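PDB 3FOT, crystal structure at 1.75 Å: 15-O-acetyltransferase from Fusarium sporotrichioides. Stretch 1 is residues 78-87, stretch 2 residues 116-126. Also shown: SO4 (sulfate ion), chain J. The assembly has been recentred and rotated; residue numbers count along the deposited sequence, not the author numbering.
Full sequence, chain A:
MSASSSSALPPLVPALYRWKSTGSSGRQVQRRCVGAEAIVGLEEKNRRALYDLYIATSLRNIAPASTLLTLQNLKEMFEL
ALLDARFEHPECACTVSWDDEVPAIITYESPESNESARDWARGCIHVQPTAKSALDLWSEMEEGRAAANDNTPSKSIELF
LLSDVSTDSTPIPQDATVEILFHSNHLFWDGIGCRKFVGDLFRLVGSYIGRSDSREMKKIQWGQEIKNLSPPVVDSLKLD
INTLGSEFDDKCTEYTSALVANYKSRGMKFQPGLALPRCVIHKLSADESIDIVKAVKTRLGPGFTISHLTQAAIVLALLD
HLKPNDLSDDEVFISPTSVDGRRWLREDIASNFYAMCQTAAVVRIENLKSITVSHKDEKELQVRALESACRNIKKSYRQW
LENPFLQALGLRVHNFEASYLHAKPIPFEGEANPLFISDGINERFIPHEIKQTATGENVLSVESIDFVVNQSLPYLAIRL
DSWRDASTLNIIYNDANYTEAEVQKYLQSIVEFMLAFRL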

ATOM      1  N   PHE A  78      13.286  18.178  -6.187  1.00  8.94           N
ATOM      2  CA  PHE A  78      12.065  17.447  -5.789  1.00  8.84           C
ATOM      3  C   PHE A  78      10.943  18.391  -5.373  1.00  8.82           C
ATOM      4  O   PHE A  78       9.769  18.062  -5.476  1.00  9.02           O
ATOM      5  N   GLU A  79      11.300  19.577  -4.903  1.00  9.44           N
ATOM      6  CA  GLU A  79      10.277  20.592  -4.625  1.00  8.70           C
ATOM      7  C   GLU A  79       9.594  20.995  -5.933  1.00  8.97           C
ATOM      8  O   GLU A  79       8.364  21.095  -6.012  1.00  8.82           O
ATOM      9  N   LEU A  80      10.402  21.214  -6.962  1.00  9.47           N
ATOM     10  CA  LEU A  80       9.906  21.563  -8.302  1.00  9.58           C
ATOM     11  C   LEU A  80       9.038  20.430  -8.886  1.00  9.04           C
ATOM     12  O   LEU A  80       7.932  20.672  -9.364  1.00  9.11           O
ATOM     13  N   ALA A  81       9.533  19.197  -8.812  1.00  7.98           N
ATOM     14  CA  ALA A  81       8.790  18.026  -9.215  1.00  7.54           C
ATOM     15  C   ALA A  81       7.470  17.889  -8.454  1.00  8.35           C
ATOM     16  O   ALA A  81       6.457  17.521  -9.039  1.00  9.15           O
ATOM     17  N   LEU A  82       7.486  18.150  -7.152  1.00  7.75           N
ATOM     18  CA  LEU A  82       6.284  17.968  -6.332  1.00  8.59           C
ATOM     19  C   LEU A  82       5.198  18.981  -6.720  1.00  9.49           C
ATOM     20  O   LEU A  82       3.983  18.680  -6.735  1.00  9.79           O
ATOM     21  N   LEU A  83       5.633  20.185  -7.054  1.00  9.52           N
ATOM     22  CA  LEU A  83       4.685  21.189  -7.574  1.00  9.97           C
ATOM     23  C   LEU A  83       4.024  20.738  -8.880  1.00 10.13           C
ATOM     24  O   LEU A  83       2.791  20.840  -9.021  1.00  9.95           O
ATOM     25  N   ASP A  84       4.815  20.231  -9.831  1.00  9.27           N
ATOM     26  CA  ASP A  84       4.269  19.701 -11.069  1.00 10.10           C
ATOM     27  C   ASP A  84       3.312  18.558 -10.753  1.00  9.74           C
ATOM     28  O   ASP A  84       2.255  18.442 -11.366  1.00 10.06           O
ATOM     29  N   ALA A  85       3.704  17.716  -9.789  1.00  8.92           N
ATOM     30  CA  ALA A  85       2.934  16.523  -9.461  1.00  9.40           C
ATOM     31  C   ALA A  85       1.605  16.904  -8.807  1.00  9.69           C
ATOM     32  O   ALA A  85       0.592  16.241  -9.035  1.00 11.41           O
ATOM     33  N   ARG A  86       1.613  17.978  -8.022  1.00  9.87           N
ATOM     34  CA  ARG A  86       0.404  18.478  -7.365  1.00  9.88           C
ATOM     35  C   ARG A  86      -0.593  18.909  -8.429  1.00 10.58           C
ATOM     36  O   ARG A  86      -1.788  18.651  -8.306  1.00  9.78           O
ATOM     37  N   PHE A  87      -0.085  19.556  -9.479  1.00 10.65           N
ATOM     38  CA  PHE A  87      -0.923  19.922 -10.615  1.00 11.76           C
ATOM     39  C   PHE A  87      -1.539  18.718 -11.319  1.00 12.39           C
ATOM     40  O   PHE A  87      -2.734  18.703 -11.583  1.00 12.80           O
ATOM     41  N   SER A 116       2.574  30.560  -1.955  1.00 18.63           N
ATOM     42  CA  SER A 116       1.975  29.652  -0.971  1.00 18.92           C
ATOM     43  C   SER A 116       2.227  28.196  -1.390  1.00 17.38           C
ATOM     44  O   SER A 116       2.575  27.346  -0.571  1.00 17.42           O
ATOM     45  N   ALA A 117       2.043  27.941  -2.679  1.00 16.09           N
ATOM     46  CA  ALA A 117       2.305  26.625  -3.269  1.00 15.13           C
ATOM     47  C   ALA A 117       3.764  26.222  -3.076  1.00 15.51           C
ATOM     48  O   ALA A 117       4.074  25.090  -2.709  1.00 14.70           O
ATOM     49  N   ARG A 118       4.671  27.160  -3.341  1.00 15.13           N
ATOM     50  CA  ARG A 118       6.081  26.886  -3.167  1.00 15.66           C
ATOM     51  C   ARG A 118       6.417  26.630  -1.701  1.00 15.13           C
ATOM     52  O   ARG A 118       7.203  25.734  -1.395  1.00 13.74           O
ATOM     53  N   ASP A 119       5.808  27.397  -0.788  1.00 14.29           N
ATOM     54  CA  ASP A 119       5.973  27.169   0.649  1.00 14.72           C
ATOM     55  C   ASP A 119       5.517  25.767   1.021  1.00 13.36           C
ATOM     56  O   ASP A 119       6.177  25.082   1.793  1.00 12.52           O
ATOM     57  N   TRP A 120       4.366  25.362   0.478  1.00 12.14           N
ATOM     58  CA  TRP A 120       3.833  24.032   0.734  1.00 11.74           C
ATOM     59  C   TRP A 120       4.832  22.932   0.289  1.00 10.98           C
ATOM     60  O   TRP A 120       5.142  22.028   1.066  1.00 11.69           O
ATOM     61  N   ALA A 121       5.304  23.008  -0.951  1.00 11.64           N
ATOM     62  CA  ALA A 121       6.242  21.988  -1.477  1.00 10.87           C
ATOM     63  C   ALA A 121       7.554  21.922  -0.674  1.00 11.92           C
ATOM     64  O   ALA A 121       8.029  20.842  -0.318  1.00 10.74           O
ATOM     65  N   ARG A 122       8.113  23.092  -0.342  1.00 13.26           N
ATOM     66  CA  ARG A 122       9.307  23.136   0.508  1.00 14.34           C
ATOM     67  C   ARG A 122       9.078  22.420   1.844  1.00 13.34           C
ATOM     68  O   ARG A 122       9.964  21.697   2.358  1.00 13.18           O
ATOM     69  N   GLY A 123       7.874  22.592   2.400  1.00 11.97           N
ATOM     70  CA  GLY A 123       7.482  21.973   3.660  1.00 12.48           C
ATOM     71  C   GLY A 123       7.380  20.455   3.628  1.00 11.88           C
ATOM     72  O   GLY A 123       7.392  19.817   4.686  1.00 11.92           O
ATOM     73  N   CYS A 124       7.272  19.883   2.418  1.00 10.98           N
ATOM     74  CA  CYS A 124       7.099  18.449   2.256  1.00 11.17           C
ATOM     75  C   CYS A 124       8.383  17.683   1.930  1.00 10.73           C
ATOM     76  O   CYS A 124       8.356  16.453   1.878  1.00 10.79           O
ATOM     77  N   ILE A 125       9.484  18.391   1.696  1.00 10.77           N
ATOM     78  CA  ILE A 125      10.713  17.713   1.278  1.00 10.48           C
ATOM     79  C   ILE A 125      11.793  18.026   2.295  1.00 11.25           C
ATOM     80  O   ILE A 125      12.056  19.195   2.577  1.00 11.31           O
ATOM     81  N   HIS A 126      12.397  16.970   2.838  1.00 10.55           N
ATOM     82  CA  HIS A 126      13.367  17.085   3.927  1.00 12.17           C
ATOM     83  C   HIS A 126      14.638  16.344   3.585  1.00 11.76           C
ATOM     84  O   HIS A 126      14.604  15.348   2.875  1.00 10.92           O
TER

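Two helices cross here at 120° with their axes 8.8 Å apart at closest approach, and no hydrogen bond joins them; the contact is built from apolar packing and one arginine laid over an indole.

Stretch 2 enters the contact at Ala117, since Ser116 lies out of reach. The methyl of Ala117 points sideways and forms one wall of a pocket for Leu83, whose CD2 lies 3.9 Å from Ala117 CB and 3.3 Å from Ala117 O. Arg118 (chi1 m, chi2 t, chi3 m) adds another wall with its aliphatic stem: its CG is 4.0 Å from Leu83 CD1, while the end of the side chain leads away to an exposed position. Asp119 (chi1 m) points away and spends its charge within its own helix, where Arg122 NH1 donates to Asp119 OD1 at 2.8 Å in a salt bridge.

Trp120 is the largest contributor. In the t rotamer, with chi2 at 82°, it points toward stretch 1, and three residues of that helix surround its ring in different ways. Arg86, chi1 through chi3 all t, extends across one face: its CD sits 3.9 Å from the centroid of the six-membered ring in a CH-pi contact, and its CZ 4.6 Å from the same centroid in a cation-pi contact. Arg86 NH1 comes within 3.3 Å of Trp120 CD2, and the guanidinium nitrogens find hydrogen bonds elsewhere in the structure, so the cation can be buried without being left unsatisfied. Leu83 CD2 meets the ring edge, 4.2 Å from Trp120 CE3, and Leu82 CG approaches Trp120 CH2 obliquely at 3.5 Å.

Ala121 marks the place where the CA atoms of the two stretches come nearest, with Ala121 CA 5.3 Å from Glu79 CA. Its small side chain points toward stretch 1, with CB 3.7 Å from both Glu79 O and Leu83 CG; a methyl fits against the opposing backbone at this spacing. Leu83 (m, t) starts sideways, but its end swings in as a knob among Ala117, Arg118, Trp120 and Ala121.

Arg122 (chi1 t, chi2 t) borders the contact. Glu79 (chi1 m, chi2 t) sends its OE2 to within 3.6 Å of Arg122 CA and 3.7 Å of Arg122 CG, a contact with carbon rather than a charge pair; that oxygen is hydrogen-bonded elsewhere in the structure. Gly123 offers no side chain, and a CB there would point away.

Cys124 (m) points toward stretch 1, where its CB lies 3.6 Å from Leu82 CD2. Leu82, in the t, p rotamer, also points in, and this same methyl, Leu82 CD2, reaches Ile125 CD1 at 4.0 Å. Ile125 (m, m) begins the strand yet still faces the helix: its CG1 rests 3.9 Å from Glu79 CG, and its CD1 4.2 Å from Phe78 CB.

With His126 (chi1 m) the chain turns its side chain away. Its ND1 donates to a sulfate, probably from the crystallisation liquor, at 3.0 Å to SO4 O4 and 3.2 Å to SO4 O3.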

ATOM      1  CB  PHE A  78      12.378  16.428  -4.697  1.00  8.69           C
ATOM      2  CG  PHE A  78      12.789  15.100  -5.249  1.00  8.58           C
ATOM      3  CD1 PHE A  78      11.839  14.238  -5.810  1.00 10.88           C
ATOM      4  CD2 PHE A  78      14.113  14.722  -5.256  1.00  7.80           C
ATOM      5  CE1 PHE A  78      12.234  13.001  -6.353  1.00 10.69           C
ATOM      6  CE2 PHE A  78      14.526  13.503  -5.795  1.00  9.73           C
ATOM      7  CZ  PHE A  78      13.593  12.637  -6.332  1.00  9.89           C
ATOM      8  CB  GLU A  79      10.903  21.814  -3.953  1.00  9.15           C
ATOM      9  CG  GLU A  79      11.270  21.599  -2.478  1.00  9.38           C
ATOM     10  CD  GLU A  79      12.101  22.768  -1.971  1.00 14.39           C
ATOM     11  OE1 GLU A  79      12.226  23.763  -2.711  1.00 19.07           O
ATOM     12  OE2 GLU A  79      12.627  22.707  -0.847  1.00 12.93           O
ATOM     13  CB  LEU A  80      11.089  21.904  -9.214  1.00 10.16           C
ATOM     14  CG  LEU A  80      11.791  23.217  -8.830  1.00 11.32           C
ATOM     15  CD1 LEU A  80      13.101  23.342  -9.596  1.00 13.43           C
ATOM     16  CD2 LEU A  80      10.897  24.415  -9.113  1.00 14.56           C
ATOM     17  CB  ALA A  81       9.658  16.760  -9.029  1.00  7.85           C
ATOM     18  CB  LEU A  82       6.633  18.118  -4.853  1.00  8.39           C
ATOM     19  CG  LEU A  82       5.484  17.924  -3.868  1.00  8.69           C
ATOM     20  CD1 LEU A  82       4.793  16.540  -3.998  1.00  8.37           C
ATOM     21  CD2 LEU A  82       6.036  18.107  -2.461  1.00 10.40           C
ATOM     22  CB  LEU A  83       5.366  22.555  -7.746  1.00 10.79           C
ATOM     23  CG  LEU A  83       5.750  23.256  -6.444  1.00 11.81           C
ATOM     24  CD1 LEU A  83       6.774  24.351  -6.700  1.00 14.23           C
ATOM     25  CD2 LEU A  83       4.491  23.803  -5.733  1.00 12.96           C
ATOM     26  CB  ASP A  84       5.381  19.162 -11.987  1.00  9.32           C
ATOM     27  CG  ASP A  84       6.278  20.253 -12.531  1.00 12.76           C
ATOM     28  OD1 ASP A  84       5.861  21.451 -12.502  1.00 14.24           O
ATOM     29  OD2 ASP A  84       7.396  19.891 -12.994  1.00 13.93           O
ATOM     30  CB  ALA A  85       3.730  15.606  -8.570  1.00  8.86           C
ATOM     31  CB  ARG A  86       0.706  19.658  -6.429  1.00  9.41           C
ATOM     32  CG  ARG A  86      -0.604  20.204  -5.783  1.00  9.86           C
ATOM     33  CD  ARG A  86      -0.345  21.199  -4.703  1.00  9.28           C
ATOM     34  NE  ARG A  86      -1.585  21.733  -4.140  1.00  9.15           N
ATOM     35  CZ  ARG A  86      -1.675  22.376  -2.980  1.00 11.14           C
ATOM     36  NH1 ARG A  86      -0.604  22.556  -2.206  1.00 11.55           N
ATOM     37  NH2 ARG A  86      -2.869  22.833  -2.575  1.00 11.61           N
ATOM     38  CB  PHE A  87      -0.182  20.808 -11.619  1.00 11.98           C
ATOM     39  CG  PHE A  87      -1.102  21.479 -12.579  1.00 12.82           C
ATOM     40  CD1 PHE A  87      -1.708  22.686 -12.229  1.00 13.90           C
ATOM     41  CD2 PHE A  87      -1.430  20.873 -13.795  1.00 15.81           C
ATOM     42  CE1 PHE A  87      -2.610  23.309 -13.109  1.00 16.42           C
ATOM     43  CE2 PHE A  87      -2.344  21.493 -14.677  1.00 17.02           C
ATOM     44  CZ  PHE A  87      -2.912  22.712 -14.316  1.00 15.05           C
ATOM     45  CB  SER A 116       0.464  29.888  -0.946  1.00 18.93           C
ATOM     46  OG  SER A 116      -0.143  29.126   0.072  1.00 23.73           O
ATOM     47  CB  ALA A 117       1.975  26.635  -4.754  1.00 15.54           C
ATOM     48  CB  ARG A 118       6.906  28.035  -3.769  1.00 15.53           C
ATOM     49  CG  ARG A 118       6.860  28.058  -5.283  1.00 17.73           C
ATOM     50  CD  ARG A 118       7.844  29.079  -5.893  1.00 18.27           C
ATOM     51  NE  ARG A 118       7.426  30.461  -5.675  1.00 24.28           N
ATOM     52  CZ  ARG A 118       6.760  31.208  -6.555  1.00 25.73           C
ATOM     53  NH1 ARG A 118       6.441  32.461  -6.246  1.00 26.17           N
ATOM     54  NH2 ARG A 118       6.426  30.721  -7.747  1.00 27.80           N
ATOM     55  CB  ASP A 119       5.152  28.164   1.477  1.00 16.33           C
ATOM     56  CG  ASP A 119       5.675  29.582   1.388  1.00 20.21           C
ATOM     57  OD1 ASP A 119       6.801  29.777   0.900  1.00 22.35           O
ATOM     58  OD2 ASP A 119       4.935  30.483   1.832  1.00 23.71           O
ATOM     59  CB  TRP A 120       2.458  23.819   0.059  1.00 10.94           C
ATOM     60  CG  TRP A 120       2.075  22.355  -0.037  1.00 10.78           C
ATOM     61  CD1 TRP A 120       1.520  21.578   0.940  1.00 10.71           C
ATOM     62  CD2 TRP A 120       2.295  21.487  -1.171  1.00 11.33           C
ATOM     63  NE1 TRP A 120       1.369  20.284   0.483  1.00 10.77           N
ATOM     64  CE2 TRP A 120       1.818  20.205  -0.813  1.00  9.69           C
ATOM     65  CE3 TRP A 120       2.833  21.681  -2.451  1.00  9.63           C
ATOM     66  CZ2 TRP A 120       1.894  19.101  -1.683  1.00 10.20           C
ATOM     67  CZ3 TRP A 120       2.887  20.583  -3.344  1.00  9.21           C
ATOM     68  CH2 TRP A 120       2.421  19.304  -2.939  1.00  8.76           C
ATOM     69  CB  ALA A 121       6.509  22.229  -2.981  1.00 11.48           C
ATOM     70  CB  ARG A 122       9.713  24.603   0.701  1.00 14.74           C
ATOM     71  CG  ARG A 122      10.884  24.841   1.638  1.00 18.16           C
ATOM     72  CD  ARG A 122      11.072  26.351   1.878  1.00 18.02           C
ATOM     73  NE  ARG A 122      10.853  27.103   0.643  1.00 23.95           N
ATOM     74  CZ  ARG A 122       9.931  28.048   0.510  1.00 26.70           C
ATOM     75  NH1 ARG A 122       9.175  28.393   1.560  1.00 27.77           N
ATOM     76  NH2 ARG A 122       9.789  28.668  -0.656  1.00 27.48           N
ATOM     77  CB  CYS A 124       6.109  18.153   1.124  1.00 10.69           C
ATOM     78  SG  CYS A 124       4.426  18.649   1.472  1.00 13.49           S
ATOM     79  CB  ILE A 125      11.200  18.187  -0.116  1.00 11.47           C
ATOM     80  CG1 ILE A 125      10.090  18.126  -1.179  1.00 12.88           C
ATOM     81  CG2 ILE A 125      12.451  17.409  -0.546  1.00  9.85           C
ATOM     82  CD1 ILE A 125       9.636  16.756  -1.556  1.00 16.95           C
ATOM     83  CB  HIS A 126      12.746  16.491   5.183  1.00 12.76           C
ATOM     84  CG  HIS A 126      11.410  17.080   5.493  1.00 14.29           C
ATOM     85  ND1 HIS A 126      11.265  18.376   5.931  1.00 17.33           N
ATOM     86  CD2 HIS A 126      10.159  16.586   5.350  1.00 15.36           C
ATOM     87  CE1 HIS A 126       9.978  18.649   6.068  1.00 17.57           C
ATOM     88  NE2 HIS A 126       9.287  17.576   5.735  1.00 15.66           N
TER
HETATM   89  S   SO4 J 528      14.442  20.197   6.119  1.00 36.46           S
HETATM   90  O1  SO4 J 528      15.409  19.505   5.232  1.00 29.17           O
HETATM   91  O2  SO4 J 528      15.155  21.285   6.811  1.00 36.99           O
HETATM   92  O3  SO4 J 528      13.297  20.747   5.394  1.00 33.64           O
HETATM   93  O4  SO4 J 528      13.901  19.284   7.134  1.00 35.81           O